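Platelet aggregation factor Sm-hPAF (Streptococcus mitis, PDB 4GWI) binds fucosylated Lewis glycans through its F-type lectin domain, part of a toxin that probably forms pores in cholesterol-containing host membranes. Local coordinates at residues A55-L61 / R123-L129; K71-R75 / S137-E142; A13-A18 / A32-N36; G62-V67 / A119-R123. The protein carries 2 engineered substitutions. One frame throughout, in Å; residues are numbered along the deposited sequence.

Contact 1: residues A55-L61 / R123-L129; sequences AWWQVDL and RYVKVEL. With MG (magnesium ion), chain E.
Asp-60 and Arg-123 meet side-on: NE of Arg-123 reaches Asp-60 OD1 at 2.8 Å, nearly straight at 174°, while Arg-123 NH2 takes the syn lone pair of Asp-60 OD2 at 3.0 Å. Carboxylate and guanidinium lie 25° from coplanar, and OD2 also binds the magnesium ion at 2.2 Å, with Gln-17 and three waters as further ligands. Tyr-124 runs alongside the carboxylate, its CE2 3.4 Å from Asp-60 CG. Strands 56-61 and 124-129 are antiparallel neighbours in the five-stranded sheet of the F-type lectin beta-sandwich. Further along the same face, Lys-126 slants across Trp-56 and sets NZ over the indole in a cation-pi contact, 4.5 Å from the centroid of the five-membered ring; NZ is also salt-bridged to Glu-128 OE2. The Trp-56 ring takes this place with CG between backbone N and carbonyl carbon (chi1 58°). On the reverse face Val-59 and Val-125 lie side by side, CG1 of Val-59 3.7 Å from CB of Val-125, while Trp-57 packs obliquely near Val-127.

Contact 2: residues K71-R75 / S137-E142; sequences KLYNR and SLAEVE. With CA (calcium ion), chain F; FUC (alpha-L-fucopyranose), chain B.
The ring of Tyr-73 turns its edge to the 137-142 segment: Glu-140 O lies in the ring plane, and CD2 of Tyr-73 touches CB of Glu-140 at 3.8 Å. At the far end of the ring, Tyr-73 OH donates to Glu-142 OE1 at 2.8 Å, meeting it from above the carboxylate plane, which stands 67° from the ring. With CG anti to the carbonyl carbon (chi1 -64°), the tyrosine lies across Glu-140 and reaches Glu-142, two residues on. The guanidinium of Arg-75 is likewise used at its edge, where NH1 donates to fucose O4 at 2.9 Å and NH2 to fucose O5 at 2.8 Å. A water links the same NH1 to Ser-137 OG, and Asp-77 forms a salt bridge with Arg-75 NE, helping to hold the group in place. Behind the tyrosine, Leu-72 CD2 packs on Val-141 CG2 in the sandwich interior. Tyr-73 O accepts from Ala-139 N at 2.8 Å. Ala-139 O and Glu-140 OE1 bind calcium, which Arg-31, Asp-34, Asn-36 and Ser-45 help to enclose. Ala-139 and Glu-140 opposite Tyr-73 form a classic beta bulge, which supplies these two calcium ligands; two residues beyond Tyr-73, Arg-75 serves the fucose pocket of this F-type lectin domain.

Contact 3: residues A13-A18 / A32-N36; sequences ARGKQA and AVDGN. With CA (calcium ion), chain F; MG (magnesium ion), chain E.
Val-33 fits against the type II beta turn formed by Ala-13 to Lys-16, where the chain leads into edge strand 17-20 of the lectin beta-sandwich. Its CB touches the carbonyl oxygen of Ala-13 at 3.3 Å, and its two methyls spread to different partners: CG1 lies against Ala-13 CB, whereas CG2, placed between backbone N and carbonyl carbon, approaches Lys-16 O and Ala-18 CB. Trp-57 packs against the same valine from strand 56-61. Val-33 O is gripped by two donors, Gly-15 N at 2.9 Å and Arg-14 NH2 at 3.2 Å. Arg-14 can return over the 32-36 loop because its chain bends at chi2 (85°). The loop it overlies is part of the calcium site, to which Asp-34 OD1 and Asn-36 O contribute. Gln-17, facing away from the loop, instead binds magnesium through OE1. The Arg-14 guanidinium lies with one face on the loop backbone, Asp-34 O standing 3.4 Å above the plane over its centre.

Contact 4: residues G62-V67 / A119-R123; sequences GKTENV and AKDAR. Unlike the reference sequence in segment 119-123: Asp-121 (reference Ala). With GOL (glycerol), chain D.
Asn-66 leans over Ala-119 to Asp-121, at the start of strand 120-122, its CG anti to the backbone N (chi1 -163°). CB lies 3.5 Å from Asp-121 OD1, and CG touches both that oxygen and Ala-119 C. At the tip the branches part: OD1 lies against Ala-119 CA at 3.1 Å, while ND2 donates to Asp-121 OD1 at 2.9 Å. That bond arrives from above the carboxylate plane, with amide and carboxylate 69° apart; a weak second one runs from ND2 to Ala-119 O. Asp-121 differs from the reference sequence, which has alanine here. Beside this hydrogen bond, Glu-65 N hydrogen-bonds to Ala-122 O at 2.9 Å and Val-67 N to Lys-120 O at 2.8 Å, pairing strands 64-74 and 120-122. Farther along, one face of the Arg-123 guanidinium lies over Gly-62 O, and a glycerol joins Arg-123 NH1 to Thr-64 N. Asn-66 thus uses both ends of its amide, ND2 toward Asp-121 and OD1 as acceptor from Ser-146, adding a polar tie to the backbone ladder and fixing the amide's rotation.

Contact 3 closes first along the chain; contact 4 is nested inside the loop closed by contact 1. Contacts 1 and 3 reach the five-stranded sheet, where strands 17-20 and 56-61 are neighbours, and share the magnesium ion. Contacts 2 and 4, whose centres lie about 19 Å apart, both use strand 64-74 of the other sheet. The sheets of the sandwich meet where Trp-57 and Val-127 pack on Val-141, Leu-138 and Leu-72, with contacts 1 and 2 about 12 Å apart between centres. Contacts 2 and 3, whose centres lie about 10 Å apart, share the calcium ion, while contacts 1 and 4 share Arg-123. Both metal sites thus join segments distant in sequence.

Contact 1: residues A55-L61 / R123-L129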
loop_
_atom_site.group_PDB
_atom_site.type_symbol
_atom_site.label_atom_id
_atom_site.label_comp_id
_atom_site.label_asym_id
_atom_site.label_seq_id
_atom_site.Cartn_x
_atom_site.Cartn_y
_atom_site.Cartn_z
ATOM N N ALA A 55 1.450 5.398 11.239
ATOM C CA ALA A 55 0.242 4.660 10.703
ATOM C C ALA A 55 0.751 3.626 9.656
ATOM O O ALA A 55 1.769 3.837 8.975
ATOM C CB ALA A 55 -0.632 5.689 10.012
ATOM N N TRP A 56 -0.035 2.563 9.529
ATOM C CA TRP A 56 0.361 1.561 8.537
ATOM C C TRP A 56 -0.905 0.863 7.962
ATOM O O TRP A 56 -1.973 0.904 8.556
ATOM C CB TRP A 56 1.383 0.504 9.127
ATOM C CG TRP A 56 0.829 -0.249 10.340
ATOM C CD1 TRP A 56 1.021 0.091 11.711
ATOM C CD2 TRP A 56 -0.146 -1.329 10.358
ATOM N NE1 TRP A 56 0.330 -0.797 12.523
ATOM C CE2 TRP A 56 -0.398 -1.668 11.775
ATOM C CE3 TRP A 56 -0.726 -2.152 9.363
ATOM C CZ2 TRP A 56 -1.338 -2.666 12.155
ATOM C CZ3 TRP A 56 -1.634 -3.143 9.746
ATOM C CH2 TRP A 56 -1.943 -3.397 11.129
ATOM N N TRP A 57 -0.672 0.200 6.826
ATOM C CA TRP A 57 -1.736 -0.600 6.156
ATOM C C TRP A 57 -1.045 -1.846 5.643
ATOM O O TRP A 57 0.160 -1.807 5.274
ATOM C CB TRP A 57 -2.227 0.291 4.988
ATOM C CG TRP A 57 -3.194 -0.475 4.102
ATOM C CD1 TRP A 57 -4.639 -0.449 4.181
ATOM C CD2 TRP A 57 -2.864 -1.340 2.993
ATOM N NE1 TRP A 57 -5.168 -1.308 3.176
ATOM C CE2 TRP A 57 -4.143 -1.817 2.464
ATOM C CE3 TRP A 57 -1.649 -1.751 2.395
ATOM C CZ2 TRP A 57 -4.204 -2.737 1.426
ATOM C CZ3 TRP A 57 -1.703 -2.666 1.340
ATOM C CH2 TRP A 57 -2.977 -3.085 0.825
ATOM N N GLN A 58 -1.747 -2.993 5.595
ATOM C CA GLN A 58 -1.123 -4.247 5.167
ATOM C C GLN A 58 -2.130 -5.070 4.379
ATOM O O GLN A 58 -3.348 -5.033 4.685
ATOM C CB GLN A 58 -0.744 -5.022 6.435
ATOM C CG GLN A 58 -0.106 -6.385 6.111
ATOM C CD GLN A 58 0.285 -6.986 7.449
ATOM O OE1 GLN A 58 -0.529 -7.672 8.078
ATOM N NE2 GLN A 58 1.462 -6.616 7.874
ATOM N N VAL A 59 -1.635 -5.808 3.365
ATOM C CA VAL A 59 -2.485 -6.851 2.760
ATOM C C VAL A 59 -1.772 -8.209 2.977
ATOM O O VAL A 59 -0.534 -8.336 2.879
ATOM C CB VAL A 59 -2.698 -6.552 1.276
ATOM C CG1 VAL A 59 -1.353 -6.344 0.511
ATOM C CG2 VAL A 59 -3.638 -7.668 0.622
ATOM N N ASP A 60 -2.616 -9.209 3.266
ATOM C CA ASP A 60 -2.165 -10.658 3.378
ATOM C C ASP A 60 -2.446 -11.277 2.049
ATOM O O ASP A 60 -3.659 -11.475 1.668
ATOM C CB ASP A 60 -2.942 -11.289 4.511
ATOM C CG ASP A 60 -2.560 -12.720 4.726
ATOM O OD1 ASP A 60 -1.781 -13.229 3.947
ATOM O OD2 ASP A 60 -3.177 -13.280 5.664
ATOM N N LEU A 61 -1.429 -11.652 1.310
ATOM C CA LEU A 61 -1.624 -12.318 -0.009
ATOM C C LEU A 61 -2.167 -13.729 0.145
ATOM O O LEU A 61 -2.527 -14.338 -0.918
ATOM C CB LEU A 61 -0.322 -12.331 -0.811
ATOM C CG LEU A 61 0.311 -10.964 -1.066
ATOM C CD1 LEU A 61 1.645 -11.070 -1.751
ATOM C CD2 LEU A 61 -0.629 -10.051 -1.917
ATOM N N ARG A 123 4.672 -13.001 1.955
ATOM C CA ARG A 123 3.228 -13.220 2.099
ATOM C C ARG A 123 2.512 -11.907 2.373
ATOM O O ARG A 123 1.283 -11.785 2.004
ATOM C CB ARG A 123 2.958 -14.224 3.225
ATOM C CG ARG A 123 1.420 -14.441 3.398
ATOM C CD ARG A 123 1.084 -15.649 4.185
ATOM N NE ARG A 123 -0.347 -15.516 4.638
ATOM C CZ ARG A 123 -1.001 -16.463 5.281
ATOM N NH1 ARG A 123 -0.411 -17.695 5.468
ATOM N NH2 ARG A 123 -2.226 -16.162 5.722
ATOM N N TYR A 124 3.131 -10.939 3.014
ATOM C CA TYR A 124 2.455 -9.666 3.382
ATOM C C TYR A 124 3.117 -8.519 2.710
ATOM O O TYR A 124 4.379 -8.461 2.564
ATOM C CB TYR A 124 2.500 -9.456 4.907
ATOM C CG TYR A 124 1.828 -10.545 5.727
ATOM C CD1 TYR A 124 2.563 -11.724 6.109
ATOM C CD2 TYR A 124 0.458 -10.510 6.011
ATOM C CE1 TYR A 124 1.979 -12.741 6.840
ATOM C CE2 TYR A 124 -0.136 -11.507 6.810
ATOM C CZ TYR A 124 0.620 -12.600 7.233
ATOM O OH TYR A 124 -0.010 -13.645 7.884
ATOM N N VAL A 125 2.320 -7.470 2.329
ATOM C CA VAL A 125 2.846 -6.229 1.779
ATOM C C VAL A 125 2.371 -5.124 2.717
ATOM O O VAL A 125 1.105 -5.074 2.985
ATOM C CB VAL A 125 2.333 -5.988 0.344
ATOM C CG1 VAL A 125 2.854 -4.606 -0.145
ATOM C CG2 VAL A 125 2.787 -7.129 -0.565
ATOM N N LYS A 126 3.264 -4.295 3.217
ATOM C CA LYS A 126 2.840 -3.293 4.207
ATOM C C LYS A 126 3.335 -1.925 3.736
ATOM O O LYS A 126 4.423 -1.818 3.168
ATOM C CB LYS A 126 3.465 -3.736 5.539
ATOM C CG LYS A 126 3.078 -2.948 6.697
ATOM C CD LYS A 126 3.587 -3.782 7.947
ATOM C CE LYS A 126 3.044 -2.951 9.090
ATOM N NZ LYS A 126 3.982 -3.232 10.195
ATOM N N VAL A 127 2.536 -0.878 4.009
ATOM C CA VAL A 127 2.953 0.519 3.764
ATOM C C VAL A 127 2.993 1.087 5.177
ATOM O O VAL A 127 2.012 1.041 5.900
ATOM C CB VAL A 127 1.959 1.292 2.853
ATOM C CG1 VAL A 127 2.388 2.781 2.730
ATOM C CG2 VAL A 127 1.849 0.559 1.507
ATOM N N GLU A 128 4.127 1.719 5.513
ATOM C CA GLU A 128 4.304 2.252 6.930
ATOM C C GLU A 128 4.725 3.708 6.805
ATOM O O GLU A 128 5.791 4.009 6.256
ATOM C CB GLU A 128 5.481 1.534 7.613
ATOM C CG GLU A 128 5.192 0.100 7.891
ATOM C CD GLU A 128 6.341 -0.651 8.628
ATOM O OE1 GLU A 128 7.463 -0.118 8.695
ATOM O OE2 GLU A 128 6.071 -1.796 9.084
ATOM N N LEU A 129 3.911 4.603 7.380
ATOM C CA LEU A 129 4.351 6.012 7.475
ATOM C C LEU A 129 5.366 6.145 8.603
ATOM O O LEU A 129 5.263 5.433 9.563
ATOM C CB LEU A 129 3.206 6.978 7.734
ATOM C CG LEU A 129 2.161 7.100 6.635
ATOM C CD1 LEU A 129 1.137 8.195 6.988
ATOM C CD2 LEU A 129 2.772 7.290 5.247
HETATM MG MG MG E . -4.159 -13.001 7.589
HETATM O O HOH W 1 1.630 -5.504 11.039
HETATM O O HOH W 2 -2.416 -13.844 8.721
HETATM O O HOH W 3 -3.644 -11.262 8.007
HETATM O O HOH W 4 -5.258 -13.172 9.436
#

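Contact 2: residues K71-R75 / S137-E142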
loop_
_atom_site.group_PDB
_atom_site.type_symbol
_atom_site.label_atom_id
_atom_site.label_comp_id
_atom_site.label_asym_id
_atom_site.label_seq_id
_atom_site.Cartn_x
_atom_site.Cartn_y
_atom_site.Cartn_z
ATOM N N LYS A 71 2.348 -1.447 -6.613
ATOM C CA LYS A 71 2.005 -0.113 -7.158
ATOM C C LYS A 71 1.042 0.554 -6.151
ATOM O O LYS A 71 0.079 -0.085 -5.772
ATOM C CB LYS A 71 1.264 -0.288 -8.500
ATOM C CG LYS A 71 1.170 1.026 -9.214
ATOM C CD LYS A 71 0.892 0.733 -10.732
ATOM C CE LYS A 71 0.608 2.106 -11.360
ATOM N NZ LYS A 71 0.053 1.780 -12.727
ATOM N N LEU A 72 1.396 1.745 -5.727
ATOM C CA LEU A 72 0.568 2.463 -4.733
ATOM C C LEU A 72 -0.153 3.569 -5.590
ATOM O O LEU A 72 0.469 4.298 -6.343
ATOM C CB LEU A 72 1.418 3.218 -3.714
ATOM C CG LEU A 72 2.361 2.323 -2.875
ATOM C CD1 LEU A 72 2.843 3.198 -1.724
ATOM C CD2 LEU A 72 1.807 1.003 -2.345
ATOM N N TYR A 73 -1.407 3.769 -5.240
ATOM C CA TYR A 73 -2.186 4.898 -5.829
ATOM C C TYR A 73 -2.609 5.774 -4.709
ATOM O O TYR A 73 -3.264 5.313 -3.749
ATOM C CB TYR A 73 -3.421 4.359 -6.542
ATOM C CG TYR A 73 -3.138 3.473 -7.737
ATOM C CD1 TYR A 73 -3.344 3.991 -9.015
ATOM C CD2 TYR A 73 -2.668 2.146 -7.594
ATOM C CE1 TYR A 73 -3.108 3.182 -10.108
ATOM C CE2 TYR A 73 -2.409 1.341 -8.708
ATOM C CZ TYR A 73 -2.642 1.898 -9.949
ATOM O OH TYR A 73 -2.474 1.106 -11.054
ATOM N N ASN A 74 -2.200 7.040 -4.763
ATOM C CA ASN A 74 -2.421 7.981 -3.677
ATOM C C ASN A 74 -3.836 8.546 -3.656
ATOM O O ASN A 74 -4.507 8.507 -4.680
ATOM C CB ASN A 74 -1.389 9.151 -3.800
ATOM C CG ASN A 74 -1.166 9.870 -2.499
ATOM O OD1 ASN A 74 -1.745 9.574 -1.450
ATOM N ND2 ASN A 74 -0.329 10.931 -2.586
ATOM N N ARG A 75 -4.249 9.077 -2.496
ATOM C CA ARG A 75 -5.462 9.930 -2.482
ATOM C C ARG A 75 -5.212 11.165 -3.338
ATOM O O ARG A 75 -4.108 11.710 -3.321
ATOM C CB ARG A 75 -5.709 10.296 -1.046
ATOM C CG ARG A 75 -6.998 11.119 -0.931
ATOM C CD ARG A 75 -7.252 11.457 0.532
ATOM N NE ARG A 75 -8.455 12.334 0.613
ATOM C CZ ARG A 75 -8.964 12.828 1.753
ATOM N NH1 ARG A 75 -8.444 12.531 2.977
ATOM N NH2 ARG A 75 -10.070 13.621 1.639
ATOM N N SER A 137 -3.706 7.199 3.936
ATOM C CA SER A 137 -4.807 6.998 2.960
ATOM C C SER A 137 -4.258 6.488 1.646
ATOM O O SER A 137 -3.431 7.163 1.060
ATOM C CB SER A 137 -5.560 8.326 2.712
ATOM O OG SER A 137 -6.310 8.683 3.900
ATOM N N LEU A 138 -4.771 5.358 1.198
ATOM C CA LEU A 138 -4.340 4.824 -0.101
ATOM C C LEU A 138 -5.587 4.566 -0.951
ATOM O O LEU A 138 -6.596 3.975 -0.441
ATOM C CB LEU A 138 -3.644 3.451 0.148
ATOM C CG LEU A 138 -2.354 3.655 0.917
ATOM C CD1 LEU A 138 -1.987 2.291 1.596
ATOM C CD2 LEU A 138 -1.244 4.032 -0.066
ATOM N N ALA A 139 -5.549 5.010 -2.230
ATOM C CA ALA A 139 -6.707 4.645 -3.035
ATOM C C ALA A 139 -6.674 3.193 -3.501
ATOM O O ALA A 139 -7.651 2.571 -3.724
ATOM C CB ALA A 139 -6.638 5.558 -4.301
ATOM N N GLU A 140 -5.451 2.645 -3.667
ATOM C CA GLU A 140 -5.340 1.217 -4.090
ATOM C C GLU A 140 -3.860 0.831 -3.920
ATOM O O GLU A 140 -2.970 1.672 -4.064
ATOM C CB GLU A 140 -5.708 1.109 -5.623
ATOM C CG GLU A 140 -6.003 -0.366 -5.996
ATOM C CD GLU A 140 -7.374 -0.914 -5.560
ATOM O OE1 GLU A 140 -8.183 -0.284 -4.845
ATOM O OE2 GLU A 140 -7.622 -2.110 -5.866
ATOM N N VAL A 141 -3.693 -0.466 -3.575
ATOM C CA VAL A 141 -2.324 -1.051 -3.662
ATOM C C VAL A 141 -2.489 -2.314 -4.511
ATOM O O VAL A 141 -3.361 -3.184 -4.244
ATOM C CB VAL A 141 -1.905 -1.469 -2.225
ATOM C CG1 VAL A 141 -0.552 -2.211 -2.325
ATOM C CG2 VAL A 141 -1.707 -0.230 -1.342
ATOM N N GLU A 142 -1.691 -2.356 -5.560
ATOM C CA GLU A 142 -1.741 -3.540 -6.482
ATOM C C GLU A 142 -0.400 -4.257 -6.379
ATOM O O GLU A 142 0.648 -3.601 -6.150
ATOM C CB GLU A 142 -1.911 -3.057 -7.947
ATOM C CG GLU A 142 -3.310 -2.406 -8.099
ATOM C CD GLU A 142 -3.468 -1.826 -9.504
ATOM O OE1 GLU A 142 -2.485 -1.601 -10.262
ATOM O OE2 GLU A 142 -4.681 -1.549 -9.824
HETATM CA CA CA F . -9.681 1.449 -4.031
HETATM C C1 FUC B . -10.571 16.084 4.112
HETATM C C2 FUC B . -9.372 16.191 5.036
HETATM C C3 FUC B . -9.676 15.619 6.386
HETATM C C4 FUC B . -10.074 14.170 6.204
HETATM C C5 FUC B . -11.267 14.155 5.272
HETATM C C6 FUC B . -11.784 12.755 5.037
HETATM O O2 FUC B . -9.017 17.558 5.168
HETATM O O3 FUC B . -8.557 15.718 7.170
HETATM O O4 FUC B . -8.980 13.470 5.674
HETATM O O5 FUC B . -10.957 14.738 4.040
HETATM O O HOH W 5 -2.434 9.683 1.199
HETATM O O HOH W 6 -5.929 11.449 3.829
#

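Contact 3: residues A13-A18 / A32-N36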
loop_
_atom_site.group_PDB
_atom_site.type_symbol
_atom_site.label_atom_id
_atom_site.label_comp_id
_atom_site.label_asym_id
_atom_site.label_seq_id
_atom_site.Cartn_x
_atom_site.Cartn_y
_atom_site.Cartn_z
ATOM N N ALA A 13 -3.229 -8.732 -5.260
ATOM C CA ALA A 13 -3.748 -8.191 -3.990
ATOM C C ALA A 13 -5.281 -7.991 -3.995
ATOM O O ALA A 13 -5.882 -7.876 -2.980
ATOM C CB ALA A 13 -3.102 -6.801 -3.739
ATOM N N ARG A 14 -5.896 -7.951 -5.200
ATOM C CA ARG A 14 -7.333 -7.717 -5.254
ATOM C C ARG A 14 -8.119 -8.661 -4.479
ATOM O O ARG A 14 -7.987 -9.916 -4.594
ATOM C CB ARG A 14 -7.679 -7.825 -6.760
ATOM C CG ARG A 14 -9.151 -7.970 -6.953
ATOM C CD ARG A 14 -9.535 -6.539 -6.928
ATOM N NE ARG A 14 -10.962 -6.489 -7.344
ATOM C CZ ARG A 14 -11.990 -6.634 -6.503
ATOM N NH1 ARG A 14 -13.232 -6.631 -7.013
ATOM N NH2 ARG A 14 -11.806 -6.781 -5.152
ATOM N N GLY A 15 -8.955 -8.127 -3.604
ATOM C CA GLY A 15 -9.869 -8.918 -2.828
ATOM C C GLY A 15 -9.288 -9.724 -1.697
ATOM O O GLY A 15 -10.001 -10.501 -1.034
ATOM N N LYS A 16 -7.988 -9.471 -1.414
ATOM C CA LYS A 16 -7.373 -10.169 -0.272
ATOM C C LYS A 16 -7.661 -9.503 1.084
ATOM O O LYS A 16 -8.214 -8.397 1.116
ATOM C CB LYS A 16 -5.861 -10.169 -0.534
ATOM C CG LYS A 16 -5.354 -10.953 -1.765
ATOM C CD LYS A 16 -5.585 -12.456 -1.498
ATOM C CE LYS A 16 -5.009 -13.272 -2.646
ATOM N NZ LYS A 16 -5.556 -12.996 -3.986
ATOM N N GLN A 17 -7.354 -10.207 2.190
ATOM C CA GLN A 17 -7.580 -9.646 3.493
ATOM C C GLN A 17 -6.640 -8.474 3.737
ATOM O O GLN A 17 -5.434 -8.551 3.430
ATOM C CB GLN A 17 -7.277 -10.737 4.495
ATOM C CG GLN A 17 -7.682 -10.306 5.906
ATOM C CD GLN A 17 -7.306 -11.466 6.875
ATOM O OE1 GLN A 17 -6.188 -12.094 6.727
ATOM N NE2 GLN A 17 -8.080 -11.633 7.908
ATOM N N ALA A 18 -7.132 -7.372 4.194
ATOM C CA ALA A 18 -6.315 -6.139 4.431
ATOM C C ALA A 18 -6.663 -5.696 5.802
ATOM O O ALA A 18 -7.766 -5.889 6.376
ATOM C CB ALA A 18 -6.586 -5.026 3.368
ATOM N N ALA A 32 -8.391 -0.367 -0.326
ATOM C CA ALA A 32 -7.200 -0.308 -1.171
ATOM C C ALA A 32 -6.981 -1.599 -1.970
ATOM O O ALA A 32 -6.062 -1.638 -2.768
ATOM C CB ALA A 32 -5.908 -0.029 -0.253
ATOM N N VAL A 33 -7.870 -2.577 -1.749
ATOM C CA VAL A 33 -7.784 -3.805 -2.587
ATOM C C VAL A 33 -9.155 -4.159 -3.205
ATOM O O VAL A 33 -9.447 -5.317 -3.548
ATOM C CB VAL A 33 -7.184 -5.030 -1.793
ATOM C CG1 VAL A 33 -5.689 -4.711 -1.512
ATOM C CG2 VAL A 33 -8.018 -5.306 -0.537
ATOM N N ASP A 34 -9.929 -3.099 -3.467
ATOM C CA ASP A 34 -11.268 -3.355 -4.000
ATOM C C ASP A 34 -11.303 -3.255 -5.516
ATOM O O ASP A 34 -12.465 -3.324 -6.061
ATOM C CB ASP A 34 -12.298 -2.372 -3.354
ATOM C CG ASP A 34 -12.040 -0.922 -3.726
ATOM O OD1 ASP A 34 -11.094 -0.555 -4.390
ATOM O OD2 ASP A 34 -12.925 -0.093 -3.299
ATOM N N GLY A 35 -10.188 -3.096 -6.213
ATOM C CA GLY A 35 -10.189 -3.090 -7.670
ATOM C C GLY A 35 -10.636 -1.792 -8.218
ATOM O O GLY A 35 -10.977 -1.719 -9.450
ATOM N N ASN A 36 -10.533 -0.689 -7.463
ATOM C CA ASN A 36 -10.934 0.636 -7.935
ATOM C C ASN A 36 -9.901 1.638 -7.538
ATOM O O ASN A 36 -9.721 1.896 -6.278
ATOM C CB ASN A 36 -12.289 0.945 -7.258
ATOM C CG ASN A 36 -12.881 2.262 -7.777
ATOM O OD1 ASN A 36 -12.217 3.037 -8.452
ATOM N ND2 ASN A 36 -14.163 2.501 -7.354
HETATM CA CA CA F . -9.681 1.449 -4.031
HETATM MG MG MG E . -4.159 -13.001 7.589
HETATM O O HOH W 2 -2.416 -13.844 8.721
HETATM O O HOH W 3 -3.644 -11.262 8.007
HETATM O O HOH W 4 -5.258 -13.172 9.436
#

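Contact 4: residues G62-V67 / A119-R123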
loop_
_atom_site.group_PDB
_atom_site.type_symbol
_atom_site.label_atom_id
_atom_site.label_comp_id
_atom_site.label_asym_id
_atom_site.label_seq_id
_atom_site.Cartn_x
_atom_site.Cartn_y
_atom_site.Cartn_z
ATOM N N GLY A 62 -2.120 -14.264 1.368
ATOM C CA GLY A 62 -2.741 -15.530 1.706
ATOM C C GLY A 62 -1.834 -16.743 1.539
ATOM O O GLY A 62 -2.175 -17.823 2.062
ATOM N N LYS A 63 -0.707 -16.539 0.878
ATOM C CA LYS A 63 0.327 -17.552 0.655
ATOM C C LYS A 63 1.564 -16.790 0.316
ATOM O O LYS A 63 1.481 -15.588 0.040
ATOM C CB LYS A 63 -0.080 -18.543 -0.466
ATOM C CG LYS A 63 -0.399 -17.943 -1.809
ATOM C CD LYS A 63 -0.903 -18.962 -2.886
ATOM C CE LYS A 63 0.064 -20.144 -3.171
ATOM N NZ LYS A 63 1.562 -19.921 -3.197
ATOM N N THR A 64 2.745 -17.422 0.342
ATOM C CA THR A 64 3.957 -16.750 -0.084
ATOM C C THR A 64 4.060 -16.693 -1.598
ATOM O O THR A 64 3.912 -17.739 -2.300
ATOM C CB THR A 64 5.199 -17.481 0.530
ATOM O OG1 THR A 64 5.033 -17.416 1.943
ATOM C CG2 THR A 64 6.497 -16.805 0.129
ATOM N N GLU A 65 4.275 -15.503 -2.138
ATOM C CA GLU A 65 4.363 -15.335 -3.559
ATOM C C GLU A 65 5.712 -14.687 -3.895
ATOM O O GLU A 65 6.265 -13.924 -3.090
ATOM C CB GLU A 65 3.258 -14.332 -3.979
ATOM C CG GLU A 65 1.870 -14.853 -3.695
ATOM C CD GLU A 65 1.374 -15.794 -4.758
ATOM O OE1 GLU A 65 0.155 -16.135 -4.678
ATOM O OE2 GLU A 65 2.158 -16.174 -5.672
ATOM N N ASN A 66 6.151 -14.835 -5.148
ATOM C CA ASN A 66 7.346 -14.167 -5.568
ATOM C C ASN A 66 7.003 -12.801 -6.162
ATOM O O ASN A 66 6.457 -12.720 -7.279
ATOM C CB ASN A 66 8.101 -15.026 -6.581
ATOM C CG ASN A 66 9.516 -14.571 -6.742
ATOM O OD1 ASN A 66 9.765 -13.625 -7.439
ATOM N ND2 ASN A 66 10.464 -15.108 -5.919
ATOM N N VAL A 67 7.241 -11.781 -5.336
ATOM C CA VAL A 67 6.720 -10.408 -5.639
ATOM C C VAL A 67 7.739 -9.675 -6.414
ATOM O O VAL A 67 8.971 -9.572 -6.036
ATOM C CB VAL A 67 6.425 -9.694 -4.313
ATOM C CG1 VAL A 67 6.022 -8.202 -4.596
ATOM C CG2 VAL A 67 5.279 -10.425 -3.549
ATOM N N ALA A 119 12.576 -10.125 -6.990
ATOM C CA ALA A 119 12.030 -11.516 -6.896
ATOM C C ALA A 119 11.956 -11.995 -5.464
ATOM O O ALA A 119 12.629 -12.988 -5.072
ATOM C CB ALA A 119 12.894 -12.460 -7.745
ATOM N N LYS A 120 11.188 -11.276 -4.631
ATOM C CA LYS A 120 11.168 -11.551 -3.239
ATOM C C LYS A 120 10.027 -12.431 -2.816
ATOM O O LYS A 120 8.843 -12.107 -3.106
ATOM C CB LYS A 120 11.058 -10.213 -2.460
ATOM C CG LYS A 120 12.261 -9.253 -2.590
ATOM C CD LYS A 120 13.505 -9.896 -1.871
ATOM C CE LYS A 120 14.712 -9.031 -2.292
ATOM N NZ LYS A 120 15.935 -9.757 -1.735
ATOM N N ASP A 121 10.276 -13.480 -2.037
ATOM C CA ASP A 121 9.210 -14.360 -1.592
ATOM C C ASP A 121 8.551 -13.869 -0.336
ATOM O O ASP A 121 9.225 -13.824 0.721
ATOM C CB ASP A 121 9.729 -15.789 -1.435
ATOM C CG ASP A 121 10.243 -16.334 -2.764
ATOM O OD1 ASP A 121 9.408 -16.593 -3.705
ATOM O OD2 ASP A 121 11.520 -16.453 -2.942
ATOM N N ALA A 122 7.295 -13.388 -0.417
ATOM C CA ALA A 122 6.680 -12.735 0.700
ATOM C C ALA A 122 5.218 -13.069 0.752
ATOM O O ALA A 122 4.632 -13.334 -0.318
ATOM C CB ALA A 122 6.814 -11.236 0.500
ATOM N N ARG A 123 4.672 -13.001 1.955
ATOM C CA ARG A 123 3.228 -13.220 2.099
ATOM C C ARG A 123 2.512 -11.907 2.373
ATOM O O ARG A 123 1.283 -11.785 2.004
ATOM C CB ARG A 123 2.958 -14.224 3.225
ATOM C CG ARG A 123 1.420 -14.441 3.398
ATOM C CD ARG A 123 1.084 -15.649 4.185
ATOM N NE ARG A 123 -0.347 -15.516 4.638
ATOM C CZ ARG A 123 -1.001 -16.463 5.281
ATOM N NH1 ARG A 123 -0.411 -17.695 5.468
ATOM N NH2 ARG A 123 -2.226 -16.162 5.722
HETATM C C1 GOL D . 2.721 -19.098 3.433
HETATM O O1 GOL D . 1.797 -19.024 4.561
HETATM C C2 GOL D . 2.778 -20.565 3.033
HETATM O O2 GOL D . 1.464 -21.004 2.649
HETATM C C3 GOL D . 3.699 -20.662 1.839
HETATM O O3 GOL D . 2.809 -20.342 0.754
#